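Putative TetR-family transcriptional regulator (PDB 3CCY) probably binds operator DNA and regulates transcription, most likely as a repressor of the TetR family. Local coordinates at residues 16-27 / 54-65. Residues are numbered along the deposited sequence; the frame is centred on the assembly and turned at random.
Sequences RDTIIERAAAMF and YFDSKEAVLRDM
Met65, a selenomethionine, pushes its side chain as a knob into the hole formed by Ile20, Ala23, Ala24 and Phe27. Its SE lies 3.8 Å from Ala24 CB, and its methyl CE reaches within 3.6 Å of Ile20 O. The small alanines leave room for the long, flexible chain, which turns at its last torsion (chi3 53°) and lays CE 3.9 Å from Phe27 CE2; SE stands obliquely beside the same ring, 5.3 Å from its centroid, a Met-aromatic contact. Phe27 also borders Leu62, while Val111 of helix 87-115 touches both. A turn away, beta-branched Val61 sets CG1 against Ala23 CB, a close fit that a methyl side chain permits. The helical segments 16-27 and 58-65 cross nearly at right angles (-92°), packing the N-terminal helix against the long helix that follows the predicted helix-turn-helix and leads into the C-terminal domain, as in TetR-family proteins. Phe55, at the end of that motif, brings its ring to the interface's other end. Ile20 CD1 comes 3.5 Å from Phe55 CZ, Ile19 CG2 packs against Phe55 CE1, and Val61 CG2, from the same segment, lies over one face of the ring, toward its rim. Ile19 CD1 extends instead to Tyr54 CD2, 3.5 Å away. Arg16 suits the partly exposed margin because its methylenes are apolar and its tip is charged. CD rests 3.6 Å from Phe55 CZ; bends at chi2 and chi3 carry the guanidinium to Asp64, where NH1 (3.3 Å) and NH2 share OD1 in a salt bridge of two weak hydrogen bonds, guanidinium and carboxylate planes 82° apart.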
loop_
_atom_site.group_PDB
_atom_site.type_symbol
_atom_site.label_atom_id
_atom_site.label_comp_id
_atom_site.label_asym_id
_atom_site.label_seq_id
_atom_site.Cartn_x
_atom_site.Cartn_y
_atom_site.Cartn_z
ATOM N N ARG A 16 -17.556 -21.373 -13.577
ATOM C CA ARG A 16 -17.559 -19.928 -13.314
ATOM C C ARG A 16 -16.438 -19.504 -12.369
ATOM O O ARG A 16 -15.622 -18.646 -12.710
ATOM C CB ARG A 16 -18.900 -19.505 -12.701
ATOM C CG ARG A 16 -19.855 -18.766 -13.624
ATOM C CD ARG A 16 -19.366 -17.351 -13.901
ATOM N NE ARG A 16 -20.416 -16.350 -13.732
ATOM C CZ ARG A 16 -20.434 -15.444 -12.757
ATOM N NH1 ARG A 16 -19.456 -15.395 -11.862
ATOM N NH2 ARG A 16 -21.431 -14.572 -12.679
ATOM N N ASP A 17 -16.404 -20.131 -11.194
ATOM C CA ASP A 17 -15.489 -19.755 -10.118
ATOM C C ASP A 17 -14.050 -20.174 -10.382
ATOM O O ASP A 17 -13.134 -19.614 -9.790
ATOM C CB ASP A 17 -15.950 -20.340 -8.778
ATOM C CG ASP A 17 -17.436 -20.660 -8.755
ATOM O OD1 ASP A 17 -18.263 -19.760 -9.059
ATOM O OD2 ASP A 17 -17.769 -21.828 -8.438
ATOM N N THR A 18 -13.851 -21.161 -11.250
ATOM C CA THR A 18 -12.502 -21.557 -11.649
ATOM C C THR A 18 -11.859 -20.433 -12.462
ATOM O O THR A 18 -10.706 -20.075 -12.230
ATOM C CB THR A 18 -12.499 -22.871 -12.457
ATOM O OG1 THR A 18 -13.381 -23.814 -11.837
ATOM C CG2 THR A 18 -11.090 -23.462 -12.535
ATOM N N ILE A 19 -12.623 -19.881 -13.407
ATOM C CA ILE A 19 -12.194 -18.727 -14.198
ATOM C C ILE A 19 -11.829 -17.579 -13.258
ATOM O O ILE A 19 -10.713 -17.068 -13.308
ATOM C CB ILE A 19 -13.288 -18.286 -15.212
ATOM C CG1 ILE A 19 -13.641 -19.444 -16.153
ATOM C CG2 ILE A 19 -12.831 -17.063 -16.011
ATOM C CD1 ILE A 19 -15.066 -19.423 -16.635
ATOM N N ILE A 20 -12.770 -17.213 -12.391
ATOM C CA ILE A 20 -12.573 -16.177 -11.383
ATOM C C ILE A 20 -11.347 -16.462 -10.511
ATOM O O ILE A 20 -10.524 -15.574 -10.295
ATOM C CB ILE A 20 -13.845 -15.995 -10.494
ATOM C CG1 ILE A 20 -15.006 -15.420 -11.312
ATOM C CG2 ILE A 20 -13.554 -15.100 -9.288
ATOM C CD1 ILE A 20 -14.865 -13.932 -11.634
ATOM N N GLU A 21 -11.238 -17.705 -10.031
ATOM C CA GLU A 21 -10.135 -18.155 -9.175
ATOM C C GLU A 21 -8.793 -18.028 -9.894
ATOM O O GLU A 21 -7.823 -17.504 -9.337
ATOM C CB GLU A 21 -10.360 -19.618 -8.754
ATOM C CG GLU A 21 -9.520 -20.110 -7.553
ATOM C CD GLU A 21 -9.892 -21.541 -7.097
ATOM O OE1 GLU A 21 -9.635 -21.869 -5.909
ATOM O OE2 GLU A 21 -10.439 -22.332 -7.913
ATOM N N ARG A 22 -8.754 -18.500 -11.140
ATOM C CA ARG A 22 -7.517 -18.544 -11.915
ATOM C C ARG A 22 -7.097 -17.145 -12.404
ATOM O O ARG A 22 -5.905 -16.815 -12.399
ATOM C CB ARG A 22 -7.635 -19.557 -13.068
ATOM C CG ARG A 22 -6.483 -20.555 -13.124
ATOM C CD ARG A 22 -6.780 -21.850 -12.358
ATOM N NE ARG A 22 -7.119 -22.954 -13.266
ATOM C CZ ARG A 22 -7.412 -24.201 -12.890
ATOM N NH1 ARG A 22 -7.420 -24.540 -11.603
ATOM N NH2 ARG A 22 -7.704 -25.111 -13.806
ATOM N N ALA A 23 -8.082 -16.331 -12.797
ATOM C CA ALA A 23 -7.865 -14.927 -13.169
ATOM C C ALA A 23 -7.342 -14.086 -12.007
ATOM O O ALA A 23 -6.413 -13.285 -12.180
ATOM C CB ALA A 23 -9.148 -14.316 -13.687
ATOM N N ALA A 24 -7.955 -14.255 -10.839
ATOM C CA ALA A 24 -7.519 -13.553 -9.629
ATOM C C ALA A 24 -6.034 -13.796 -9.388
ATOM O O ALA A 24 -5.281 -12.855 -9.150
ATOM C CB ALA A 24 -8.343 -13.992 -8.435
ATOM N N ALA A 25 -5.605 -15.052 -9.484
ATOM C CA ALA A 25 -4.192 -15.377 -9.291
ATOM C C ALA A 25 -3.265 -14.642 -10.278
ATOM O O ALA A 25 -2.242 -14.087 -9.882
ATOM C CB ALA A 25 -3.968 -16.883 -9.334
HETATM N N MSE A 26 -3.633 -14.602 -11.553
HETATM C CA MSE A 26 -2.798 -13.911 -12.534
HETATM C C MSE A 26 -2.789 -12.389 -12.396
HETATM O O MSE A 26 -1.722 -11.770 -12.460
HETATM C CB MSE A 26 -3.168 -14.334 -13.944
HETATM C CG MSE A 26 -2.512 -15.648 -14.326
HETATM SE SE MSE A 26 -2.953 -16.244 -16.099
HETATM C CE MSE A 26 -4.790 -16.805 -15.754
ATOM N N PHE A 27 -3.968 -11.795 -12.193
ATOM C CA PHE A 27 -4.087 -10.349 -11.981
ATOM C C PHE A 27 -3.246 -9.883 -10.788
ATOM O O PHE A 27 -2.802 -8.726 -10.745
ATOM C CB PHE A 27 -5.546 -9.936 -11.733
ATOM C CG PHE A 27 -6.477 -10.120 -12.917
ATOM C CD1 PHE A 27 -5.997 -10.329 -14.204
ATOM C CD2 PHE A 27 -7.852 -10.027 -12.727
ATOM C CE1 PHE A 27 -6.874 -10.482 -15.277
ATOM C CE2 PHE A 27 -8.736 -10.175 -13.788
ATOM C CZ PHE A 27 -8.242 -10.403 -15.070
ATOM N N TYR A 54 -19.580 -17.440 -19.928
ATOM C CA TYR A 54 -19.814 -16.949 -18.567
ATOM C C TYR A 54 -19.543 -15.457 -18.409
ATOM O O TYR A 54 -20.138 -14.812 -17.540
ATOM C CB TYR A 54 -18.977 -17.744 -17.558
ATOM C CG TYR A 54 -19.042 -19.240 -17.765
ATOM C CD1 TYR A 54 -20.099 -19.995 -17.246
ATOM C CD2 TYR A 54 -18.054 -19.901 -18.489
ATOM C CE1 TYR A 54 -20.162 -21.373 -17.443
ATOM C CE2 TYR A 54 -18.109 -21.278 -18.695
ATOM C CZ TYR A 54 -19.163 -22.006 -18.171
ATOM O OH TYR A 54 -19.212 -23.369 -18.380
ATOM N N PHE A 55 -18.651 -14.916 -19.236
ATOM C CA PHE A 55 -18.236 -13.510 -19.131
ATOM C C PHE A 55 -18.148 -12.808 -20.482
ATOM O O PHE A 55 -17.687 -13.392 -21.467
ATOM C CB PHE A 55 -16.880 -13.397 -18.431
ATOM C CG PHE A 55 -16.873 -13.910 -17.019
ATOM C CD1 PHE A 55 -16.309 -15.147 -16.721
ATOM C CD2 PHE A 55 -17.413 -13.147 -15.981
ATOM C CE1 PHE A 55 -16.291 -15.626 -15.410
ATOM C CE2 PHE A 55 -17.404 -13.617 -14.674
ATOM C CZ PHE A 55 -16.842 -14.857 -14.388
ATOM N N ASP A 56 -18.561 -11.541 -20.513
ATOM C CA ASP A 56 -18.578 -10.765 -21.764
ATOM C C ASP A 56 -17.238 -10.098 -22.075
ATOM O O ASP A 56 -16.972 -9.721 -23.214
ATOM C CB ASP A 56 -19.676 -9.694 -21.727
ATOM C CG ASP A 56 -21.078 -10.282 -21.651
ATOM O OD1 ASP A 56 -21.948 -9.615 -21.038
ATOM O OD2 ASP A 56 -21.316 -11.390 -22.196
ATOM N N SER A 57 -16.402 -9.951 -21.059
ATOM C CA SER A 57 -15.162 -9.212 -21.205
ATOM C C SER A 57 -14.176 -9.598 -20.106
ATOM O O SER A 57 -14.542 -10.235 -19.117
ATOM C CB SER A 57 -15.455 -7.702 -21.171
ATOM O OG SER A 57 -14.267 -6.924 -21.085
ATOM N N LYS A 58 -12.921 -9.215 -20.313
ATOM C CA LYS A 58 -11.884 -9.266 -19.302
ATOM C C LYS A 58 -12.297 -8.365 -18.127
ATOM O O LYS A 58 -12.078 -8.711 -16.960
ATOM C CB LYS A 58 -10.573 -8.802 -19.938
ATOM C CG LYS A 58 -9.308 -9.019 -19.138
ATOM C CD LYS A 58 -8.131 -8.398 -19.895
ATOM C CE LYS A 58 -7.020 -7.986 -18.940
ATOM N NZ LYS A 58 -5.896 -7.214 -19.585
ATOM N N GLU A 59 -12.916 -7.223 -18.445
ATOM C CA GLU A 59 -13.422 -6.285 -17.428
ATOM C C GLU A 59 -14.550 -6.890 -16.607
ATOM O O GLU A 59 -14.659 -6.611 -15.414
ATOM C CB GLU A 59 -13.904 -4.978 -18.065
ATOM C CG GLU A 59 -12.838 -4.225 -18.844
ATOM C CD GLU A 59 -13.346 -2.918 -19.432
ATOM O OE1 GLU A 59 -14.332 -2.942 -20.211
ATOM O OE2 GLU A 59 -12.745 -1.863 -19.123
ATOM N N ALA A 60 -15.381 -7.711 -17.250
ATOM C CA ALA A 60 -16.481 -8.413 -16.588
ATOM C C ALA A 60 -15.957 -9.404 -15.543
ATOM O O ALA A 60 -16.497 -9.490 -14.435
ATOM C CB ALA A 60 -17.363 -9.126 -17.617
ATOM N N VAL A 61 -14.904 -10.144 -15.900
ATOM C CA VAL A 61 -14.216 -11.031 -14.955
ATOM C C VAL A 61 -13.717 -10.233 -13.754
ATOM O O VAL A 61 -13.973 -10.611 -12.623
ATOM C CB VAL A 61 -13.051 -11.805 -15.622
ATOM C CG1 VAL A 61 -12.364 -12.720 -14.616
ATOM C CG2 VAL A 61 -13.561 -12.618 -16.811
ATOM N N LEU A 62 -13.042 -9.115 -14.014
ATOM C CA LEU A 62 -12.554 -8.250 -12.951
ATOM C C LEU A 62 -13.680 -7.639 -12.114
ATOM O O LEU A 62 -13.616 -7.656 -10.884
ATOM C CB LEU A 62 -11.627 -7.146 -13.499
ATOM C CG LEU A 62 -11.038 -6.126 -12.508
ATOM C CD1 LEU A 62 -10.152 -6.772 -11.447
ATOM C CD2 LEU A 62 -10.262 -5.031 -13.194
ATOM N N ARG A 63 -14.698 -7.096 -12.774
ATOM C CA ARG A 63 -15.777 -6.406 -12.079
ATOM C C ARG A 63 -16.479 -7.370 -11.129
ATOM O O ARG A 63 -16.725 -7.027 -9.974
ATOM C CB ARG A 63 -16.762 -5.759 -13.070
ATOM C CG ARG A 63 -17.918 -4.986 -12.410
ATOM C CD ARG A 63 -18.964 -4.515 -13.420
ATOM N NE ARG A 63 -19.601 -5.614 -14.153
ATOM C CZ ARG A 63 -19.507 -5.820 -15.473
ATOM N NH1 ARG A 63 -20.139 -6.849 -16.026
ATOM N NH2 ARG A 63 -18.792 -5.009 -16.249
ATOM N N ASP A 64 -16.758 -8.579 -11.613
ATOM C CA ASP A 64 -17.397 -9.616 -10.800
ATOM C C ASP A 64 -16.583 -10.027 -9.563
ATOM O O ASP A 64 -17.118 -10.029 -8.444
ATOM C CB ASP A 64 -17.777 -10.822 -11.676
ATOM C CG ASP A 64 -18.422 -11.953 -10.889
ATOM O OD1 ASP A 64 -19.643 -12.154 -11.043
ATOM O OD2 ASP A 64 -17.710 -12.653 -10.128
HETATM N N MSE A 65 -15.297 -10.331 -9.719
HETATM C CA MSE A 65 -14.507 -10.744 -8.540
HETATM C C MSE A 65 -14.326 -9.628 -7.508
HETATM O O MSE A 65 -14.214 -9.895 -6.309
HETATM C CB MSE A 65 -13.139 -11.318 -8.928
HETATM C CG MSE A 65 -12.075 -10.278 -9.138
HETATM SE SE MSE A 65 -10.328 -10.962 -9.597
HETATM C CE MSE A 65 -10.757 -12.089 -11.093
#